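Local coordinates for protein MIP07328p (PDB 6FKK) that probably acts as a repulsive axon-guidance cue that binds semaphorin receptors, this chain holding its extracellular sema and plexin-repeat (PSI) domains, at residues K15-F20 / S472-H477; L182-Y187 / K245-F250; G238-H243 / I353-I358; V405-T410 / L453-S458. One frame throughout, in Å; residues are numbered along the deposited sequence.

Interaction 1: K15-F20 / S472-H477; sequences KVLAHF and SVPLHH
Backbone bonding between 15-20 and 472-477 converges on S472. S472 N donates to A18 O at 2.8 Å and almost straight (174°), arriving above the carbonyl plane. This bond and a CA-CA distance of 5.0 Å between A18 and S472 make them an antiparallel hydrogen-bonded pair. S472 O accepts L17 N at 2.7 Å nearly along its C=O axis, and A18 N only weakly at 3.4 Å. Two residues facing one define a classic beta bulge. The L17 side chain stands toward the opposite strand: with CG anti to the carbonyl carbon (chi1 -60°) and the chain then extended (chi2 -176°), L17 CG settles 3.9 Å from P474 CD, the two side chains crossing obliquely, and L17 CD1 comes to 3.9 Å from P474 N. On the A18 face, A18 CB and S472 CB lie 4.1 Å apart. S472 OG, anti to its own backbone N, is hydrogen-bonded to S461 OG in strand 461-465. V16 starts away from the partner, yet V16 CG2 still comes to 4.3 Å from V473 CG1. The chemistry implies that main-chain bonds fix the N-terminal strand at the edge of the last propeller blade, while thin apolar contacts of L17 and V16 flank the bulge.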
loop_
_atom_site.group_PDB
_atom_site.type_symbol
_atom_site.label_atom_id
_atom_site.label_comp_id
_atom_site.label_asym_id
_atom_site.label_seq_id
_atom_site.Cartn_x
_atom_site.Cartn_y
_atom_site.Cartn_z
ATOM N N LYS A 15 4.071 19.577 15.095
ATOM C CA LYS A 15 5.418 19.878 15.580
ATOM C C LYS A 15 6.426 19.030 14.814
ATOM O O LYS A 15 6.609 17.846 15.104
ATOM C CB LYS A 15 5.508 19.619 17.080
ATOM C CG LYS A 15 6.861 19.943 17.694
ATOM C CD LYS A 15 7.157 21.434 17.636
ATOM C CE LYS A 15 8.496 21.754 18.280
ATOM N NZ LYS A 15 8.802 23.211 18.234
ATOM N N VAL A 16 7.089 19.636 13.830
ATOM C CA VAL A 16 8.072 18.921 13.023
ATOM C C VAL A 16 9.314 18.656 13.862
ATOM O O VAL A 16 9.925 19.584 14.406
ATOM C CB VAL A 16 8.417 19.709 11.753
ATOM C CG1 VAL A 16 9.616 19.086 11.049
ATOM C CG2 VAL A 16 7.218 19.761 10.823
ATOM N N LEU A 17 9.696 17.384 13.969
ATOM C CA LEU A 17 10.871 16.993 14.738
ATOM C C LEU A 17 12.150 17.077 13.910
ATOM O O LEU A 17 13.130 17.696 14.336
ATOM C CB LEU A 17 10.690 15.576 15.293
ATOM C CG LEU A 17 9.502 15.356 16.234
ATOM C CD1 LEU A 17 9.507 13.938 16.791
ATOM C CD2 LEU A 17 9.503 16.382 17.359
ATOM N N ALA A 18 12.157 16.464 12.728
ATOM C CA ALA A 18 13.328 16.483 11.866
ATOM C C ALA A 18 12.874 16.511 10.414
ATOM O O ALA A 18 11.727 16.192 10.097
ATOM C CB ALA A 18 14.238 15.275 12.127
ATOM N N HIS A 19 13.792 16.898 9.533
ATOM C CA HIS A 19 13.488 16.991 8.113
ATOM C C HIS A 19 14.720 16.617 7.303
ATOM O O HIS A 19 15.844 16.977 7.666
ATOM C CB HIS A 19 13.006 18.399 7.739
ATOM C CG HIS A 19 13.999 19.476 8.040
ATOM N ND1 HIS A 19 14.895 19.945 7.104
ATOM C CD2 HIS A 19 14.243 20.172 9.176
ATOM C CE1 HIS A 19 15.645 20.887 7.648
ATOM N NE2 HIS A 19 15.270 21.044 8.905
ATOM N N PHE A 20 14.498 15.885 6.213
ATOM C CA PHE A 20 15.540 15.504 5.263
ATOM C C PHE A 20 15.114 16.028 3.897
ATOM O O PHE A 20 14.180 15.496 3.290
ATOM C CB PHE A 20 15.736 13.987 5.245
ATOM C CG PHE A 20 16.768 13.515 4.258
ATOM C CD1 PHE A 20 18.101 13.430 4.621
ATOM C CD2 PHE A 20 16.403 13.143 2.975
ATOM C CE1 PHE A 20 19.054 12.992 3.718
ATOM C CE2 PHE A 20 17.350 12.706 2.067
ATOM C CZ PHE A 20 18.676 12.629 2.440
ATOM N N SER A 472 9.756 14.226 9.850
ATOM C CA SER A 472 9.488 13.419 11.032
ATOM C C SER A 472 8.587 14.200 11.982
ATOM O O SER A 472 8.946 15.294 12.424
ATOM C CB SER A 472 10.792 13.032 11.725
ATOM O OG SER A 472 10.547 12.249 12.879
ATOM N N VAL A 473 7.421 13.640 12.289
ATOM C CA VAL A 473 6.506 14.221 13.270
ATOM C C VAL A 473 6.206 13.154 14.316
ATOM O O VAL A 473 6.334 11.955 14.026
ATOM C CB VAL A 473 5.223 14.743 12.602
ATOM C CG1 VAL A 473 5.563 15.808 11.565
ATOM C CG2 VAL A 473 4.443 13.601 11.970
ATOM N N PRO A 474 5.828 13.527 15.540
ATOM C CA PRO A 474 5.616 12.509 16.579
ATOM C C PRO A 474 4.484 11.553 16.224
ATOM O O PRO A 474 3.417 11.964 15.759
ATOM C CB PRO A 474 5.287 13.337 17.826
ATOM C CG PRO A 474 4.814 14.653 17.313
ATOM C CD PRO A 474 5.630 14.886 16.070
ATOM N N LEU A 475 4.729 10.263 16.461
ATOM C CA LEU A 475 3.708 9.251 16.207
ATOM C C LEU A 475 2.517 9.411 17.144
ATOM O O LEU A 475 1.378 9.129 16.753
ATOM C CB LEU A 475 4.312 7.853 16.347
ATOM C CG LEU A 475 3.440 6.661 15.954
ATOM C CD1 LEU A 475 3.297 6.572 14.441
ATOM C CD2 LEU A 475 4.013 5.373 16.522
ATOM N N HIS A 476 2.757 9.859 18.373
ATOM C CA HIS A 476 1.698 10.101 19.342
ATOM C C HIS A 476 2.050 11.345 20.140
ATOM O O HIS A 476 3.176 11.470 20.632
ATOM C CB HIS A 476 1.508 8.899 20.273
ATOM C CG HIS A 476 1.070 7.652 19.569
ATOM N ND1 HIS A 476 -0.239 7.427 19.201
ATOM C CD2 HIS A 476 1.765 6.561 19.171
ATOM C CE1 HIS A 476 -0.331 6.251 18.606
ATOM N NE2 HIS A 476 0.872 5.706 18.575
ATOM N N HIS A 477 1.088 12.260 20.266
ATOM C CA HIS A 477 1.326 13.565 20.867
ATOM C C HIS A 477 1.067 13.587 22.368
ATOM O O HIS A 477 0.636 14.622 22.896
ATOM C CB HIS A 477 0.468 14.625 20.173
ATOM C CG HIS A 477 0.528 14.573 18.678
ATOM N ND1 HIS A 477 1.516 15.201 17.951
ATOM C CD2 HIS A 477 -0.284 13.977 17.774
ATOM C CE1 HIS A 477 1.313 14.988 16.663
ATOM N NE2 HIS A 477 0.228 14.248 16.528
#

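Interaction 2: L182-Y187 / K245-F250; sequences LRTEQY and KSWTSF
Two loops, 182-187 and 245-250, pack tightly around the aromatic rings of W247 and F250 and open toward solvent at K245. At the tight end L182 CB sits over one face of W247, 4.3 Å from the centroid of the six-membered ring and only 7° off its normal, a CH-pi contact. W247 CG is anti to the carbonyl carbon (chi1 -61°), which lays the indole against L182 and T184, and NE1 is tied to I177 O, which fixes the ring's rotation. T184 comes to the edge of that ring through its backbone, while T184 CG2 lies over a face of F250, 4.2 Å from the ring centroid. T184 OG1 is bonded to I177 N, so the methyl is turned inward. Between the two segments the single hydrogen bond is R183 N to K245 O at 3.0 Å, with the donor above the carbonyl plane.

The loose side is K245, exposed, its amine leading away. R183, partly exposed, folds back, bent at chi3 (-68°), so that R183 NE donates to T184 O at 2.8 Å while NH2 forms a salt bridge with D174. E185 stays close, with E185 OE1 3.2 Å from S246 CB; its OE2 pairs with K359, whose NZ also meets S246 OG. This chemistry implies that aromatic faces and one main-chain bond join the loops, whereas the charges of R183 and E185 are met by D174 and K359.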
loop_
_atom_site.group_PDB
_atom_site.type_symbol
_atom_site.label_atom_id
_atom_site.label_comp_id
_atom_site.label_asym_id
_atom_site.label_seq_id
_atom_site.Cartn_x
_atom_site.Cartn_y
_atom_site.Cartn_z
ATOM N N LEU A 182 8.514 -15.684 -16.751
ATOM C CA LEU A 182 7.086 -15.978 -16.731
ATOM C C LEU A 182 6.337 -14.656 -16.671
ATOM O O LEU A 182 6.510 -13.889 -15.718
ATOM C CB LEU A 182 6.709 -16.864 -15.539
ATOM C CG LEU A 182 6.970 -18.364 -15.673
ATOM C CD1 LEU A 182 6.547 -19.095 -14.408
ATOM C CD2 LEU A 182 6.244 -18.921 -16.884
ATOM N N ARG A 183 5.511 -14.388 -17.680
ATOM C CA ARG A 183 4.845 -13.099 -17.789
ATOM C C ARG A 183 3.380 -13.290 -18.153
ATOM O O ARG A 183 2.981 -14.315 -18.711
ATOM C CB ARG A 183 5.517 -12.198 -18.833
ATOM C CG ARG A 183 5.384 -12.705 -20.261
ATOM C CD ARG A 183 5.603 -11.582 -21.261
ATOM N NE ARG A 183 4.527 -10.596 -21.207
ATOM C CZ ARG A 183 4.545 -9.432 -21.847
ATOM N NH1 ARG A 183 5.591 -9.098 -22.590
ATOM N NH2 ARG A 183 3.520 -8.597 -21.738
ATOM N N THR A 184 2.584 -12.275 -17.829
ATOM C CA THR A 184 1.198 -12.236 -18.256
ATOM C C THR A 184 1.116 -12.056 -19.771
ATOM O O THR A 184 2.057 -11.590 -20.421
ATOM C CB THR A 184 0.451 -11.106 -17.552
ATOM O OG1 THR A 184 1.185 -9.883 -17.703
ATOM C CG2 THR A 184 0.295 -11.417 -16.074
ATOM N N GLU A 185 -0.033 -12.433 -20.329
ATOM C CA GLU A 185 -0.195 -12.450 -21.778
ATOM C C GLU A 185 -0.076 -11.046 -22.352
ATOM O O GLU A 185 -0.795 -10.129 -21.939
ATOM C CB GLU A 185 -1.542 -13.071 -22.148
ATOM C CG GLU A 185 -1.716 -14.520 -21.704
ATOM C CD GLU A 185 -0.770 -15.481 -22.408
ATOM O OE1 GLU A 185 0.447 -15.448 -22.128
ATOM O OE2 GLU A 185 -1.246 -16.276 -23.246
ATOM N N GLN A 186 0.833 -10.885 -23.307
ATOM C CA GLN A 186 1.103 -9.579 -23.889
ATOM C C GLN A 186 -0.069 -9.118 -24.748
ATOM O O GLN A 186 -0.631 -9.894 -25.525
ATOM C CB GLN A 186 2.381 -9.637 -24.722
ATOM C CG GLN A 186 2.780 -8.321 -25.356
ATOM C CD GLN A 186 3.982 -8.456 -26.272
ATOM O OE1 GLN A 186 4.172 -9.484 -26.926
ATOM N NE2 GLN A 186 4.803 -7.418 -26.320
ATOM N N TYR A 187 -0.437 -7.843 -24.594
ATOM C CA TYR A 187 -1.504 -7.217 -25.378
ATOM C C TYR A 187 -2.844 -7.927 -25.184
ATOM O O TYR A 187 -3.687 -7.945 -26.084
ATOM C CB TYR A 187 -1.143 -7.155 -26.866
ATOM C CG TYR A 187 0.163 -6.445 -27.163
ATOM C CD1 TYR A 187 0.626 -5.423 -26.341
ATOM C CD2 TYR A 187 0.935 -6.799 -28.265
ATOM C CE1 TYR A 187 1.821 -4.773 -26.608
ATOM C CE2 TYR A 187 2.131 -6.155 -28.542
ATOM C CZ TYR A 187 2.568 -5.144 -27.710
ATOM O OH TYR A 187 3.756 -4.500 -27.980
ATOM N N LYS A 245 6.205 -19.742 -21.160
ATOM C CA LYS A 245 6.644 -18.418 -20.739
ATOM C C LYS A 245 5.527 -17.600 -20.106
ATOM O O LYS A 245 5.711 -16.403 -19.861
ATOM C CB LYS A 245 7.238 -17.653 -21.923
ATOM C CG LYS A 245 8.562 -18.196 -22.426
ATOM C CD LYS A 245 9.136 -17.290 -23.504
ATOM C CE LYS A 245 10.500 -17.769 -23.972
ATOM N NZ LYS A 245 11.096 -16.844 -24.975
ATOM N N SER A 246 4.377 -18.210 -19.835
ATOM C CA SER A 246 3.230 -17.512 -19.278
ATOM C C SER A 246 2.787 -18.179 -17.982
ATOM O O SER A 246 3.029 -19.369 -17.764
ATOM C CB SER A 246 2.063 -17.479 -20.275
ATOM O OG SER A 246 1.795 -18.770 -20.794
ATOM N N TRP A 247 2.140 -17.398 -17.121
ATOM C CA TRP A 247 1.630 -17.938 -15.871
ATOM C C TRP A 247 0.534 -18.961 -16.138
ATOM O O TRP A 247 -0.197 -18.884 -17.129
ATOM C CB TRP A 247 1.070 -16.824 -14.984
ATOM C CG TRP A 247 2.051 -15.765 -14.581
ATOM C CD1 TRP A 247 2.219 -14.539 -15.160
ATOM C CD2 TRP A 247 2.979 -15.824 -13.492
ATOM N NE1 TRP A 247 3.199 -13.835 -14.502
ATOM C CE2 TRP A 247 3.682 -14.603 -13.475
ATOM C CE3 TRP A 247 3.287 -16.793 -12.532
ATOM C CZ2 TRP A 247 4.674 -14.326 -12.538
ATOM C CZ3 TRP A 247 4.272 -16.516 -11.603
ATOM C CH2 TRP A 247 4.953 -15.293 -11.612
ATOM N N THR A 248 0.428 -19.936 -15.237
ATOM C CA THR A 248 -0.695 -20.863 -15.208
ATOM C C THR A 248 -1.522 -20.702 -13.943
ATOM O O THR A 248 -2.406 -21.523 -13.677
ATOM C CB THR A 248 -0.205 -22.306 -15.330
ATOM O OG1 THR A 248 0.662 -22.611 -14.230
ATOM C CG2 THR A 248 0.550 -22.496 -16.631
ATOM N N SER A 249 -1.257 -19.654 -13.160
ATOM C CA SER A 249 -1.933 -19.462 -11.884
ATOM C C SER A 249 -2.368 -18.017 -11.673
ATOM O O SER A 249 -2.593 -17.611 -10.527
ATOM C CB SER A 249 -1.026 -19.893 -10.729
ATOM O OG SER A 249 0.138 -19.088 -10.681
ATOM N N PHE A 250 -2.483 -17.226 -12.737
ATOM C CA PHE A 250 -2.861 -15.825 -12.596
ATOM C C PHE A 250 -4.373 -15.708 -12.463
ATOM O O PHE A 250 -5.116 -16.055 -13.389
ATOM C CB PHE A 250 -2.364 -15.005 -13.785
ATOM C CG PHE A 250 -2.699 -13.540 -13.689
ATOM C CD1 PHE A 250 -1.888 -12.675 -12.971
ATOM C CD2 PHE A 250 -3.822 -13.027 -14.316
ATOM C CE1 PHE A 250 -2.191 -11.328 -12.881
ATOM C CE2 PHE A 250 -4.131 -11.680 -14.230
ATOM C CZ PHE A 250 -3.312 -10.830 -13.511
#

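Interaction 3: G238-H243 / I353-I358; sequences GGPYSH and IAVNFI
A loop between strands 225-233 and 251-259, which enters a 3-10 turn at S242, rests on helix 352-360. The loop folds on itself first: G239 N donates to H243 O at 2.9 Å and H243 N to P240 O at 3.0 Å, which presents H243 to the helix. With CG anti to the carbonyl carbon (chi1 -50°), the imidazole places one face over V355; V355 CB lies 4.2 Å from the ring centroid and 11° off its normal, a CH-pi contact. V355 CG1, anti to the backbone N, lies on the same face toward the ND1 side, 3.5 Å from H243 ND1, while V355 CG2 meets P240 CD tip to tip at 3.9 Å. N356 crosses the imidazole at about a right angle, its ND2 being 3.4 Å from H243 CE1. N356 ND2 is hydrogen-bonded to S352 O and H243 ND1 to K359 NZ, so these two atoms find partners on the helix. The disulfide C233-C343 joins the end of strand 225-233 to the chain leading into helix 352-360. Such a helix, between strands 298-305 and 377-380, is consistent with the extrusion inserted into a blade of the sema propeller, packed against a loop that probably belongs to the preceding blade.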
loop_
_atom_site.group_PDB
_atom_site.type_symbol
_atom_site.label_atom_id
_atom_site.label_comp_id
_atom_site.label_asym_id
_atom_site.label_seq_id
_atom_site.Cartn_x
_atom_site.Cartn_y
_atom_site.Cartn_z
ATOM N N GLY A 238 5.328 -22.405 -15.400
ATOM C CA GLY A 238 4.748 -22.260 -16.718
ATOM C C GLY A 238 3.986 -23.500 -17.145
ATOM O O GLY A 238 3.928 -24.516 -16.450
ATOM N N GLY A 239 3.384 -23.404 -18.327
ATOM C CA GLY A 239 2.610 -24.492 -18.875
ATOM C C GLY A 239 3.350 -25.244 -19.961
ATOM O O GLY A 239 4.538 -25.015 -20.214
ATOM N N PRO A 240 2.656 -26.158 -20.629
ATOM C CA PRO A 240 3.300 -26.957 -21.673
ATOM C C PRO A 240 3.428 -26.194 -22.981
ATOM O O PRO A 240 2.604 -25.342 -23.320
ATOM C CB PRO A 240 2.349 -28.149 -21.830
ATOM C CG PRO A 240 1.011 -27.565 -21.523
ATOM C CD PRO A 240 1.248 -26.544 -20.432
ATOM N N TYR A 241 4.498 -26.515 -23.711
ATOM C CA TYR A 241 4.717 -26.055 -25.086
ATOM C C TYR A 241 4.744 -24.531 -25.101
ATOM O O TYR A 241 5.577 -23.941 -24.392
ATOM C CB TYR A 241 3.669 -26.716 -25.984
ATOM C CG TYR A 241 3.749 -28.226 -26.003
ATOM C CD1 TYR A 241 4.945 -28.881 -25.735
ATOM C CD2 TYR A 241 2.629 -28.999 -26.286
ATOM C CE1 TYR A 241 5.025 -30.261 -25.750
ATOM C CE2 TYR A 241 2.700 -30.382 -26.305
ATOM C CZ TYR A 241 3.901 -31.007 -26.036
ATOM O OH TYR A 241 3.978 -32.381 -26.053
ATOM N N SER A 242 3.882 -23.859 -25.869
ATOM C CA SER A 242 3.930 -22.406 -25.992
ATOM C C SER A 242 3.511 -21.686 -24.717
ATOM O O SER A 242 3.726 -20.473 -24.614
ATOM C CB SER A 242 3.049 -21.955 -27.160
ATOM O OG SER A 242 1.791 -22.606 -27.135
ATOM N N HIS A 243 2.925 -22.389 -23.754
ATOM C CA HIS A 243 2.565 -21.791 -22.478
ATOM C C HIS A 243 3.735 -21.734 -21.505
ATOM O O HIS A 243 3.535 -21.367 -20.342
ATOM C CB HIS A 243 1.406 -22.565 -21.839
ATOM C CG HIS A 243 0.245 -22.793 -22.757
ATOM N ND1 HIS A 243 -0.682 -21.814 -23.044
ATOM C CD2 HIS A 243 -0.149 -23.895 -23.439
ATOM C CE1 HIS A 243 -1.591 -22.300 -23.870
ATOM N NE2 HIS A 243 -1.291 -23.560 -24.125
ATOM N N ILE A 353 -5.786 -27.303 -22.423
ATOM C CA ILE A 353 -7.156 -26.881 -22.157
ATOM C C ILE A 353 -7.257 -26.235 -20.781
ATOM O O ILE A 353 -8.024 -25.287 -20.580
ATOM C CB ILE A 353 -8.126 -28.071 -22.307
ATOM C CG1 ILE A 353 -7.833 -29.167 -21.278
ATOM C CG2 ILE A 353 -8.045 -28.644 -23.712
ATOM C CD1 ILE A 353 -8.772 -29.167 -20.080
ATOM N N ALA A 354 -6.470 -26.723 -19.818
ATOM C CA ALA A 354 -6.522 -26.166 -18.472
ATOM C C ALA A 354 -5.801 -24.826 -18.402
ATOM O O ALA A 354 -6.229 -23.921 -17.677
ATOM C CB ALA A 354 -5.924 -27.153 -17.471
ATOM N N VAL A 355 -4.706 -24.680 -19.151
ATOM C CA VAL A 355 -3.975 -23.416 -19.152
ATOM C C VAL A 355 -4.745 -22.358 -19.930
ATOM O O VAL A 355 -4.841 -21.200 -19.501
ATOM C CB VAL A 355 -2.557 -23.616 -19.714
ATOM C CG1 VAL A 355 -1.805 -22.295 -19.738
ATOM C CG2 VAL A 355 -1.799 -24.650 -18.892
ATOM N N ASN A 356 -5.310 -22.731 -21.084
ATOM C CA ASN A 356 -6.107 -21.780 -21.851
ATOM C C ASN A 356 -7.332 -21.320 -21.074
ATOM O O ASN A 356 -7.780 -20.180 -21.245
ATOM C CB ASN A 356 -6.530 -22.392 -23.188
ATOM C CG ASN A 356 -5.435 -22.324 -24.235
ATOM O OD1 ASN A 356 -5.190 -21.272 -24.827
ATOM N ND2 ASN A 356 -4.777 -23.453 -24.479
ATOM N N PHE A 357 -7.884 -22.181 -20.217
ATOM C CA PHE A 357 -9.054 -21.796 -19.435
ATOM C C PHE A 357 -8.725 -20.654 -18.482
ATOM O O PHE A 357 -9.426 -19.636 -18.449
ATOM C CB PHE A 357 -9.593 -23.002 -18.664
ATOM C CG PHE A 357 -10.804 -22.696 -17.831
ATOM C CD1 PHE A 357 -12.075 -22.809 -18.367
ATOM C CD2 PHE A 357 -10.672 -22.294 -16.511
ATOM C CE1 PHE A 357 -13.191 -22.528 -17.603
ATOM C CE2 PHE A 357 -11.783 -22.010 -15.744
ATOM C CZ PHE A 357 -13.046 -22.129 -16.290
ATOM N N ILE A 358 -7.660 -20.808 -17.690
ATOM C CA ILE A 358 -7.302 -19.767 -16.736
ATOM C C ILE A 358 -6.814 -18.509 -17.442
ATOM O O ILE A 358 -6.873 -17.415 -16.868
ATOM C CB ILE A 358 -6.255 -20.290 -15.734
ATOM C CG1 ILE A 358 -6.179 -19.370 -14.515
ATOM C CG2 ILE A 358 -4.892 -20.421 -16.390
ATOM C CD1 ILE A 358 -5.208 -19.834 -13.460
#

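Interaction 4: V405-T410 / L453-S458; sequences VIYSGT and LVISTS
Strands 405-410 and 453-456 belong to different sheets and face each other, their axes 8.7 Å apart at closest approach and inclined at 148° between N-to-C directions. The aliphatic contact is that of L453, which, with CG anti to the carbonyl carbon and an extended chi2, lays CD1 against the backbone of the opposite strand. L453 CD1 is 3.8 Å from G409 N and 4.0 Å from S408 C, and it also touches Y407 CB at 4.2 Å.

The aromatic contact is carried by Y407 and I455. Y407 CG is anti to the carbonyl carbon (chi1 -62°), so the ring leans across the interface and meets I455 at about a right angle. I455 CD1, at the end of an extended chain, meets the CD1-CE1 flank of the ring obliquely, at 3.6 Å from Y407 CD1 and 3.8 Å from Y407 CE1.

Polar groups are satisfied elsewhere. Y407 OH is hydrogen-bonded to L475 O, beyond the apolar patch, which ties the tip of the ring to the chain just after strand 469-474. S408 points the other way, its OG bonded to A388 O within its own sheet. Apolar side-chain packing between two separately hydrogen-bonded four-stranded antiparallel sheets is typical of neighbouring blades in the beta-propeller of a sema domain.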
loop_
_atom_site.group_PDB
_atom_site.type_symbol
_atom_site.label_atom_id
_atom_site.label_comp_id
_atom_site.label_asym_id
_atom_site.label_seq_id
_atom_site.Cartn_x
_atom_site.Cartn_y
_atom_site.Cartn_z
ATOM N N VAL A 405 -4.318 1.977 15.501
ATOM C CA VAL A 405 -4.269 3.401 15.190
ATOM C C VAL A 405 -3.881 3.549 13.724
ATOM O O VAL A 405 -2.786 3.149 13.318
ATOM C CB VAL A 405 -3.285 4.142 16.104
ATOM C CG1 VAL A 405 -3.316 5.635 15.809
ATOM C CG2 VAL A 405 -3.627 3.874 17.557
ATOM N N ILE A 406 -4.782 4.115 12.929
ATOM C CA ILE A 406 -4.624 4.187 11.483
ATOM C C ILE A 406 -4.200 5.595 11.096
ATOM O O ILE A 406 -4.823 6.580 11.514
ATOM C CB ILE A 406 -5.922 3.784 10.764
ATOM C CG1 ILE A 406 -6.314 2.360 11.159
ATOM C CG2 ILE A 406 -5.754 3.902 9.261
ATOM C CD1 ILE A 406 -7.758 2.024 10.874
ATOM N N TYR A 407 -3.144 5.692 10.294
ATOM C CA TYR A 407 -2.622 6.961 9.814
ATOM C C TYR A 407 -2.867 7.074 8.315
ATOM O O TYR A 407 -2.647 6.116 7.567
ATOM C CB TYR A 407 -1.125 7.088 10.110
ATOM C CG TYR A 407 -0.778 7.063 11.583
ATOM C CD1 TYR A 407 -0.765 5.871 12.294
ATOM C CD2 TYR A 407 -0.456 8.230 12.261
ATOM C CE1 TYR A 407 -0.448 5.844 13.638
ATOM C CE2 TYR A 407 -0.135 8.211 13.605
ATOM C CZ TYR A 407 -0.134 7.016 14.289
ATOM O OH TYR A 407 0.184 6.990 15.627
ATOM N N SER A 408 -3.321 8.246 7.881
ATOM C CA SER A 408 -3.618 8.472 6.476
ATOM C C SER A 408 -3.169 9.870 6.079
ATOM O O SER A 408 -3.384 10.832 6.821
ATOM C CB SER A 408 -5.113 8.292 6.187
ATOM O OG SER A 408 -5.380 8.378 4.800
ATOM N N GLY A 409 -2.542 9.974 4.910
ATOM C CA GLY A 409 -2.095 11.257 4.405
ATOM C C GLY A 409 -2.903 11.742 3.219
ATOM O O GLY A 409 -3.615 10.958 2.585
ATOM N N THR A 410 -2.799 13.030 2.903
ATOM C CA THR A 410 -3.561 13.641 1.825
ATOM C C THR A 410 -2.621 14.265 0.800
ATOM O O THR A 410 -1.425 14.448 1.042
ATOM C CB THR A 410 -4.522 14.712 2.363
ATOM O OG1 THR A 410 -3.773 15.852 2.805
ATOM C CG2 THR A 410 -5.328 14.167 3.529
ATOM N N LEU A 453 4.000 6.879 4.004
ATOM C CA LEU A 453 4.076 7.039 5.451
ATOM C C LEU A 453 4.813 5.847 6.039
ATOM O O LEU A 453 4.482 4.697 5.733
ATOM C CB LEU A 453 2.684 7.157 6.081
ATOM C CG LEU A 453 1.869 8.410 5.762
ATOM C CD1 LEU A 453 0.543 8.387 6.507
ATOM C CD2 LEU A 453 2.659 9.662 6.105
ATOM N N VAL A 454 5.807 6.123 6.879
ATOM C CA VAL A 454 6.610 5.097 7.533
ATOM C C VAL A 454 6.499 5.296 9.036
ATOM O O VAL A 454 6.612 6.425 9.528
ATOM C CB VAL A 454 8.081 5.149 7.082
ATOM C CG1 VAL A 454 8.857 3.974 7.660
ATOM C CG2 VAL A 454 8.167 5.162 5.567
ATOM N N ILE A 455 6.286 4.202 9.762
ATOM C CA ILE A 455 6.046 4.242 11.197
ATOM C C ILE A 455 7.203 3.560 11.910
ATOM O O ILE A 455 7.532 2.404 11.613
ATOM C CB ILE A 455 4.711 3.574 11.563
ATOM C CG1 ILE A 455 3.539 4.485 11.192
ATOM C CG2 ILE A 455 4.683 3.217 13.039
ATOM C CD1 ILE A 455 2.195 3.943 11.628
ATOM N N SER A 456 7.811 4.274 12.854
ATOM C CA SER A 456 8.812 3.721 13.767
ATOM C C SER A 456 8.235 3.825 15.175
ATOM O O SER A 456 8.227 4.907 15.772
ATOM C CB SER A 456 10.140 4.460 13.652
ATOM O OG SER A 456 11.070 3.966 14.603
ATOM N N THR A 457 7.750 2.701 15.703
ATOM C CA THR A 457 7.079 2.729 16.998
ATOM C C THR A 457 8.068 2.943 18.137
ATOM O O THR A 457 7.758 3.641 19.110
ATOM C CB THR A 457 6.294 1.437 17.212
ATOM O OG1 THR A 457 7.146 0.310 16.966
ATOM C CG2 THR A 457 5.104 1.383 16.272
ATOM N N SER A 458 9.260 2.351 18.035
ATOM C CA SER A 458 10.228 2.452 19.121
ATOM C C SER A 458 10.715 3.882 19.313
ATOM O O SER A 458 10.983 4.295 20.447
ATOM C CB SER A 458 11.409 1.519 18.859
ATOM O OG SER A 458 12.158 1.954 17.739
#

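In the fold
Interactions 1 and 4 lie together, their centres about 11 Å apart, and share the sheet holding strands 469-474 and 452-456: interaction 1 closes one edge of that blade by backbone bonds, at a partly exposed place, whereas interaction 4 is the more buried and joins it to the neighbouring blade by apolar side chains. They also touch directly, L475 CD1 lying near I455 CG1. Across the chain's centre from interaction 1, about 44 and 53 Å away between centres, interactions 2 and 3 adjoin through T248 and I358. Both use the loop between strands 225-233 and 251-259; interaction 2 is largely buried and aromatic, with ionic margins, and interaction 3 is smaller and more peripheral, a CH-pi and apolar contact of H243 and P240 with V355.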